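Local coordinates for aspartokinase (Clostridium acetobutylicum, PDB 3TVI), which probably catalyses the ATP-dependent phosphorylation of L-aspartate to 4-phospho-L-aspartate, the step that opens the biosynthesis of lysine, threonine and methionine, at residues B[153-157]-B[194-200]; B[226-230]-B[272-276]. All blocks are in the same frame, centred on the assembly; numbering follows the deposited sequence.

Contact 1: residues B[153-157]-B[194-200]; sequences YEKIK and IISAGVN
Two helices of the amino acid kinase domain, 149-159 and 187-199, cross where Tyr153, Ile156 and Lys157 settle on the last turns of the second, around Gly198. The short axes approach to 8.3 Å at a crossing angle of -71°, and the CA atoms of Tyr153 and Gly198 lie 4.3 Å apart. Ile156 is a knob in a hole formed by Ile194, Ile195, Gly198 and Val199: its CD1 is 3.7 Å from Ile194 CG2 and equally near Ile195 CD1, while CG2, anti to the backbone N, lies against the Gly198 backbone. Tyr153 lays its ring alongside the same turn; CD1 meets Gly198 CA obliquely, CE1 reaches Ala197 CB at 3.5 Å, and Ile194 O sits at the ring edge. Nearer the solvent, Lys157 runs extended until a bend at its last torsion (chi4 48°) brings NZ to Gly198 O at 2.7 Å, a hydrogen bond entering from above the carbonyl plane. That ammonium group would probably be favoured by the C-terminal end of the helix. Beyond it, Asn200, with positive phi, ends the helix in a Schellman motif. Close packing at a glycine, with a knob into a hole beside it, is typical of helix-helix crossings.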
ATOM      1  N   TYR B 153       1.189  -7.992  40.394  1.00 75.45           N
ATOM      2  CA  TYR B 153       0.241  -7.034  40.959  1.00 75.48           C
ATOM      3  C   TYR B 153      -0.206  -7.454  42.356  1.00 78.89           C
ATOM      4  O   TYR B 153      -0.193  -6.645  43.290  1.00 80.58           O
ATOM      5  CB  TYR B 153      -0.976  -6.871  40.047  1.00 74.71           C
ATOM      6  CG  TYR B 153      -0.654  -6.407  38.633  1.00 73.47           C
ATOM      7  CD1 TYR B 153       0.237  -5.363  38.398  1.00 71.34           C
ATOM      8  CD2 TYR B 153      -1.265  -6.997  37.533  1.00 73.27           C
ATOM      9  CE1 TYR B 153       0.520  -4.940  37.113  1.00 70.34           C
ATOM     10  CE2 TYR B 153      -0.987  -6.579  36.247  1.00 72.60           C
ATOM     11  CZ  TYR B 153      -0.096  -5.549  36.044  1.00 71.53           C
ATOM     12  OH  TYR B 153       0.175  -5.135  34.761  1.00 71.99           O
ATOM     13  N   GLU B 154      -0.588  -8.719  42.505  1.00 80.49           N
ATOM     14  CA  GLU B 154      -0.916  -9.258  43.822  1.00 82.52           C
ATOM     15  C   GLU B 154       0.182  -8.881  44.817  1.00 79.60           C
ATOM     16  O   GLU B 154      -0.108  -8.393  45.910  1.00 79.17           O
ATOM     17  CB  GLU B 154      -1.105 -10.784  43.756  1.00 87.71           C
ATOM     18  CG  GLU B 154      -1.132 -11.501  45.113  1.00 90.90           C
ATOM     19  CD  GLU B 154      -1.742 -12.906  45.053  1.00 94.37           C
ATOM     20  OE1 GLU B 154      -2.165 -13.351  43.954  1.00 92.78           O
ATOM     21  OE2 GLU B 154      -1.805 -13.564  46.119  1.00 95.41           O
ATOM     22  N   LYS B 155       1.437  -9.090  44.415  1.00 75.94           N
ATOM     23  CA  LYS B 155       2.593  -8.758  45.242  1.00 72.84           C
ATOM     24  C   LYS B 155       2.688  -7.247  45.458  1.00 71.34           C
ATOM     25  O   LYS B 155       2.858  -6.786  46.580  1.00 71.07           O
ATOM     26  CB  LYS B 155       3.877  -9.301  44.612  1.00 69.86           C
ATOM     27  N   ILE B 156       2.547  -6.479  44.384  1.00 71.22           N
ATOM     28  CA  ILE B 156       2.560  -5.017  44.475  1.00 70.55           C
ATOM     29  C   ILE B 156       1.545  -4.506  45.498  1.00 73.22           C
ATOM     30  O   ILE B 156       1.869  -3.668  46.342  1.00 73.45           O
ATOM     31  CB  ILE B 156       2.279  -4.361  43.110  1.00 68.10           C
ATOM     32  CG1 ILE B 156       3.497  -4.495  42.198  1.00 66.30           C
ATOM     33  CG2 ILE B 156       1.931  -2.895  43.291  1.00 68.01           C
ATOM     34  CD1 ILE B 156       3.247  -4.070  40.768  1.00 66.00           C
ATOM     35  N   LYS B 157       0.321  -5.015  45.424  1.00 75.56           N
ATOM     36  CA  LYS B 157      -0.712  -4.637  46.383  1.00 78.17           C
ATOM     37  C   LYS B 157      -0.296  -4.994  47.805  1.00 78.78           C
ATOM     38  O   LYS B 157      -0.531  -4.232  48.741  1.00 78.22           O
ATOM     39  CB  LYS B 157      -2.036  -5.327  46.045  1.00 80.59           C
ATOM     40  CG  LYS B 157      -2.693  -4.809  44.780  1.00 79.95           C
ATOM     41  CD  LYS B 157      -4.000  -5.529  44.493  1.00 80.98           C
ATOM     42  CE  LYS B 157      -4.850  -4.746  43.508  1.00 80.88           C
ATOM     43  NZ  LYS B 157      -4.068  -4.294  42.324  1.00 79.69           N
ATOM     44  N   ILE B 194       3.783  -0.720  35.274  1.00 54.19           N
ATOM     45  CA  ILE B 194       3.421  -1.893  36.062  1.00 54.03           C
ATOM     46  C   ILE B 194       2.970  -1.469  37.450  1.00 55.29           C
ATOM     47  O   ILE B 194       1.886  -1.825  37.889  1.00 56.27           O
ATOM     48  CB  ILE B 194       4.605  -2.867  36.196  1.00 53.55           C
ATOM     49  CG1 ILE B 194       4.934  -3.496  34.835  1.00 53.70           C
ATOM     50  CG2 ILE B 194       4.290  -3.944  37.223  1.00 53.50           C
ATOM     51  CD1 ILE B 194       6.102  -4.458  34.849  1.00 53.85           C
ATOM     52  N   ILE B 195       3.795  -0.686  38.134  1.00 55.82           N
ATOM     53  CA  ILE B 195       3.486  -0.298  39.501  1.00 57.62           C
ATOM     54  C   ILE B 195       2.142   0.403  39.571  1.00 60.32           C
ATOM     55  O   ILE B 195       1.341   0.119  40.462  1.00 63.27           O
ATOM     56  CB  ILE B 195       4.549   0.637  40.098  1.00 57.09           C
ATOM     57  CG1 ILE B 195       5.862  -0.119  40.347  1.00 57.06           C
ATOM     58  CG2 ILE B 195       4.045   1.239  41.400  1.00 56.98           C
ATOM     59  CD1 ILE B 195       5.723  -1.333  41.240  1.00 58.02           C
ATOM     60  N   SER B 196       1.906   1.318  38.633  1.00 60.82           N
ATOM     61  CA  SER B 196       0.649   2.060  38.574  1.00 60.99           C
ATOM     62  C   SER B 196      -0.517   1.080  38.479  1.00 62.93           C
ATOM     63  O   SER B 196      -1.453   1.127  39.289  1.00 64.74           O
ATOM     64  CB  SER B 196       0.643   3.000  37.369  1.00 60.06           C
ATOM     65  OG  SER B 196       1.912   3.602  37.182  1.00 58.79           O
ATOM     66  N   ALA B 197      -0.439   0.180  37.500  1.00 61.42           N
ATOM     67  CA  ALA B 197      -1.417  -0.890  37.349  1.00 62.53           C
ATOM     68  C   ALA B 197      -1.651  -1.636  38.661  1.00 64.74           C
ATOM     69  O   ALA B 197      -2.790  -1.795  39.093  1.00 66.99           O
ATOM     70  CB  ALA B 197      -0.960  -1.865  36.279  1.00 62.49           C
ATOM     71  N   GLY B 198      -0.567  -2.077  39.294  1.00 65.02           N
ATOM     72  CA  GLY B 198      -0.650  -2.900  40.498  1.00 66.39           C
ATOM     73  C   GLY B 198      -1.191  -2.186  41.724  1.00 68.00           C
ATOM     74  O   GLY B 198      -1.809  -2.805  42.594  1.00 70.55           O
ATOM     75  N   VAL B 199      -0.945  -0.884  41.805  1.00 67.51           N
ATOM     76  CA  VAL B 199      -1.451  -0.076  42.911  1.00 68.03           C
ATOM     77  C   VAL B 199      -2.830   0.524  42.600  1.00 67.92           C
ATOM     78  O   VAL B 199      -3.474   1.093  43.480  1.00 68.07           O
ATOM     79  CB  VAL B 199      -0.478   1.067  43.229  1.00 68.03           C
ATOM     80  CG1 VAL B 199      -0.365   2.017  42.040  1.00 67.55           C
ATOM     81  CG2 VAL B 199      -0.931   1.809  44.474  1.00 70.11           C
ATOM     82  N   ASN B 200      -3.280   0.383  41.353  1.00 66.07           N
ATOM     83  CA  ASN B 200      -4.477   1.066  40.875  1.00 65.87           C
ATOM     84  C   ASN B 200      -4.323   2.573  41.076  1.00 65.17           C
ATOM     85  O   ASN B 200      -5.180   3.226  41.664  1.00 65.92           O
ATOM     86  CB  ASN B 200      -5.741   0.533  41.562  1.00 66.86           C
ATOM     87  CG  ASN B 200      -5.982  -0.936  41.285  1.00 66.92           C
ATOM     88  OD1 ASN B 200      -5.977  -1.371  40.133  1.00 66.38           O
ATOM     89  ND2 ASN B 200      -6.208  -1.708  42.338  1.00 67.46           N
TER

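Contact 2: residues B[226-230]-B[272-276]; sequences TISKI and PGTLI
Ser228 O accepts a weak hydrogen bond from Leu275 N at 3.0 Å, bent to 122° at the hydrogen, and is approached as well by Thr274 CA at 3.5 Å in a CA-H...O contact. Leu275 then offers its own carbonyl: Ile230 N points to Leu275 O at 3.3 Å, again weakly but straighter, at 156°. Leu275 thus bonds to the two residues flanking Lys229, the alternation that defines a parallel bridge, and Ile230 pairs with Ile276 one step on. There Ile276 CA leans on Ile230 O at 3.2 Å through a further CA-H...O contact, and the ladder continues through a backbone hydrogen bond between Ile230 and Leu277.

Side chains divide between the faces. Lys229 and Leu275 share one, loosely, with Lys229 CG 4.2 Å from Leu275 CB. On the other, Ile230 and Ile276 lie side by side and point the same way; with CG1 of Ile230 anti to the backbone N (chi1 -175°), its CG2 is left to meet Ile276 CG1 at 3.5 Å. Helix 232-240 closes over this face through Leu235, which touches both isoleucines. Ahead of the strand, Ile227 centres an inverse gamma turn. The chemistry of the pair is thus amphipathic: the isoleucine face is buried, while the face bearing Lys229 and Leu275 remains more open to solvent.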
ATOM      1  N   THR B 226       2.112  22.875  22.708  1.00 61.89           N
ATOM      2  CA  THR B 226       2.261  21.608  23.415  1.00 58.70           C
ATOM      3  C   THR B 226       0.988  20.801  23.250  1.00 56.29           C
ATOM      4  O   THR B 226      -0.098  21.365  23.221  1.00 56.19           O
ATOM      5  CB  THR B 226       2.489  21.848  24.914  1.00 59.19           C
ATOM      6  OG1 THR B 226       3.748  22.505  25.092  1.00 60.52           O
ATOM      7  CG2 THR B 226       2.462  20.532  25.703  1.00 57.24           C
ATOM      8  N   ILE B 227       1.123  19.484  23.159  1.00 53.79           N
ATOM      9  CA  ILE B 227      -0.031  18.610  23.017  1.00 52.61           C
ATOM     10  C   ILE B 227      -0.682  18.378  24.384  1.00 53.61           C
ATOM     11  O   ILE B 227      -0.499  17.342  25.002  1.00 53.17           O
ATOM     12  CB  ILE B 227       0.340  17.246  22.397  1.00 51.13           C
ATOM     13  CG1 ILE B 227       1.118  17.417  21.087  1.00 50.80           C
ATOM     14  CG2 ILE B 227      -0.918  16.420  22.163  1.00 50.33           C
ATOM     15  CD1 ILE B 227       1.592  16.109  20.489  1.00 49.64           C
ATOM     16  N   SER B 228      -1.442  19.353  24.854  1.00 55.03           N
ATOM     17  CA  SER B 228      -2.298  19.181  26.026  1.00 56.04           C
ATOM     18  C   SER B 228      -2.691  17.711  26.332  1.00 55.25           C
ATOM     19  O   SER B 228      -2.382  17.199  27.407  1.00 56.13           O
ATOM     20  CB  SER B 228      -3.552  20.038  25.838  1.00 57.62           C
ATOM     21  OG  SER B 228      -4.488  19.841  26.880  1.00 59.77           O
ATOM     22  N   LYS B 229      -3.357  17.047  25.388  1.00 54.94           N
ATOM     23  CA  LYS B 229      -3.900  15.690  25.586  1.00 54.85           C
ATOM     24  C   LYS B 229      -3.739  14.811  24.331  1.00 53.89           C
ATOM     25  O   LYS B 229      -3.751  15.310  23.216  1.00 54.08           O
ATOM     26  CB  LYS B 229      -5.381  15.789  25.951  1.00 56.24           C
ATOM     27  CG  LYS B 229      -5.662  16.304  27.354  1.00 57.38           C
ATOM     28  CD  LYS B 229      -7.063  16.888  27.487  1.00 59.28           C
ATOM     29  CE  LYS B 229      -7.622  16.644  28.885  1.00 62.06           C
ATOM     30  NZ  LYS B 229      -8.570  17.691  29.368  1.00 65.06           N
ATOM     31  N   ILE B 230      -3.604  13.502  24.511  1.00 53.81           N
ATOM     32  CA  ILE B 230      -3.311  12.605  23.385  1.00 54.18           C
ATOM     33  C   ILE B 230      -3.722  11.160  23.711  1.00 55.97           C
ATOM     34  O   ILE B 230      -3.440  10.668  24.793  1.00 58.43           O
ATOM     35  CB  ILE B 230      -1.807  12.675  23.040  1.00 53.73           C
ATOM     36  CG1 ILE B 230      -1.473  11.858  21.799  1.00 53.66           C
ATOM     37  CG2 ILE B 230      -0.958  12.190  24.204  1.00 53.59           C
ATOM     38  CD1 ILE B 230      -0.108  12.184  21.240  1.00 52.73           C
ATOM     39  N   PRO B 272       2.891  22.337  32.341  1.00 57.68           N
ATOM     40  CA  PRO B 272       1.963  21.219  32.352  1.00 56.57           C
ATOM     41  C   PRO B 272       2.370  20.232  31.292  1.00 55.38           C
ATOM     42  O   PRO B 272       3.049  20.593  30.325  1.00 56.04           O
ATOM     43  CB  PRO B 272       0.615  21.860  32.025  1.00 56.64           C
ATOM     44  CG  PRO B 272       0.920  23.204  31.444  1.00 57.86           C
ATOM     45  CD  PRO B 272       2.396  23.442  31.502  1.00 58.08           C
ATOM     46  N   GLY B 273       1.992  18.983  31.467  1.00 54.88           N
ATOM     47  CA  GLY B 273       2.427  17.982  30.515  1.00 55.09           C
ATOM     48  C   GLY B 273       1.557  17.851  29.284  1.00 54.14           C
ATOM     49  O   GLY B 273       0.589  18.580  29.080  1.00 53.37           O
ATOM     50  N   THR B 274       1.933  16.910  28.445  1.00 53.69           N
ATOM     51  CA  THR B 274       0.967  16.292  27.590  1.00 55.07           C
ATOM     52  C   THR B 274       0.453  15.143  28.437  1.00 55.51           C
ATOM     53  O   THR B 274       1.178  14.613  29.283  1.00 55.61           O
ATOM     54  CB  THR B 274       1.585  15.832  26.271  1.00 54.77           C
ATOM     55  OG1 THR B 274       2.573  14.837  26.529  1.00 56.93           O
ATOM     56  CG2 THR B 274       2.222  17.024  25.568  1.00 54.61           C
ATOM     57  N   LEU B 275      -0.806  14.787  28.229  1.00 55.89           N
ATOM     58  CA  LEU B 275      -1.521  13.911  29.136  1.00 56.06           C
ATOM     59  C   LEU B 275      -2.088  12.734  28.337  1.00 57.08           C
ATOM     60  O   LEU B 275      -3.157  12.832  27.735  1.00 59.85           O
ATOM     61  CB  LEU B 275      -2.620  14.725  29.832  1.00 56.15           C
ATOM     62  CG  LEU B 275      -3.249  14.193  31.117  1.00 56.34           C
ATOM     63  CD1 LEU B 275      -2.185  13.676  32.072  1.00 56.37           C
ATOM     64  CD2 LEU B 275      -4.081  15.276  31.782  1.00 56.28           C
ATOM     65  N   ILE B 276      -1.358  11.623  28.327  1.00 56.07           N
ATOM     66  CA  ILE B 276      -1.675  10.506  27.447  1.00 54.93           C
ATOM     67  C   ILE B 276      -2.831   9.706  28.030  1.00 57.09           C
ATOM     68  O   ILE B 276      -2.657   8.970  29.000  1.00 56.66           O
ATOM     69  CB  ILE B 276      -0.465   9.584  27.228  1.00 53.69           C
ATOM     70  CG1 ILE B 276       0.745  10.392  26.725  1.00 53.41           C
ATOM     71  CG2 ILE B 276      -0.824   8.469  26.257  1.00 52.16           C
ATOM     72  CD1 ILE B 276       2.083   9.685  26.839  1.00 51.95           C
TER

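In the fold
Both contacts join elements of the catalytic half of the chain, yet they share no element and their nearest atoms stay about 11 Å apart. In contact 1, helix 187-199 lies on the central sheet, with Ile195 and Val199 resting on Val6 of strand 5-9, whose C-terminal end carries the first of the predicted ATP-binding residues; helix 149-159 crosses it. Contact 2 lies within that sheet, where strand 229-231 is outermost in this chain and 274-277 is second, hydrogen-bonded on its other side to strand 261-265. Both are partly buried; contact 1 opens at Lys157 and Asn200, contact 2 on the face of Lys229 and Leu275. Contact 1 depends on side-chain interlocking plus one lysine-to-carbonyl bond, contact 2 on backbone pairing.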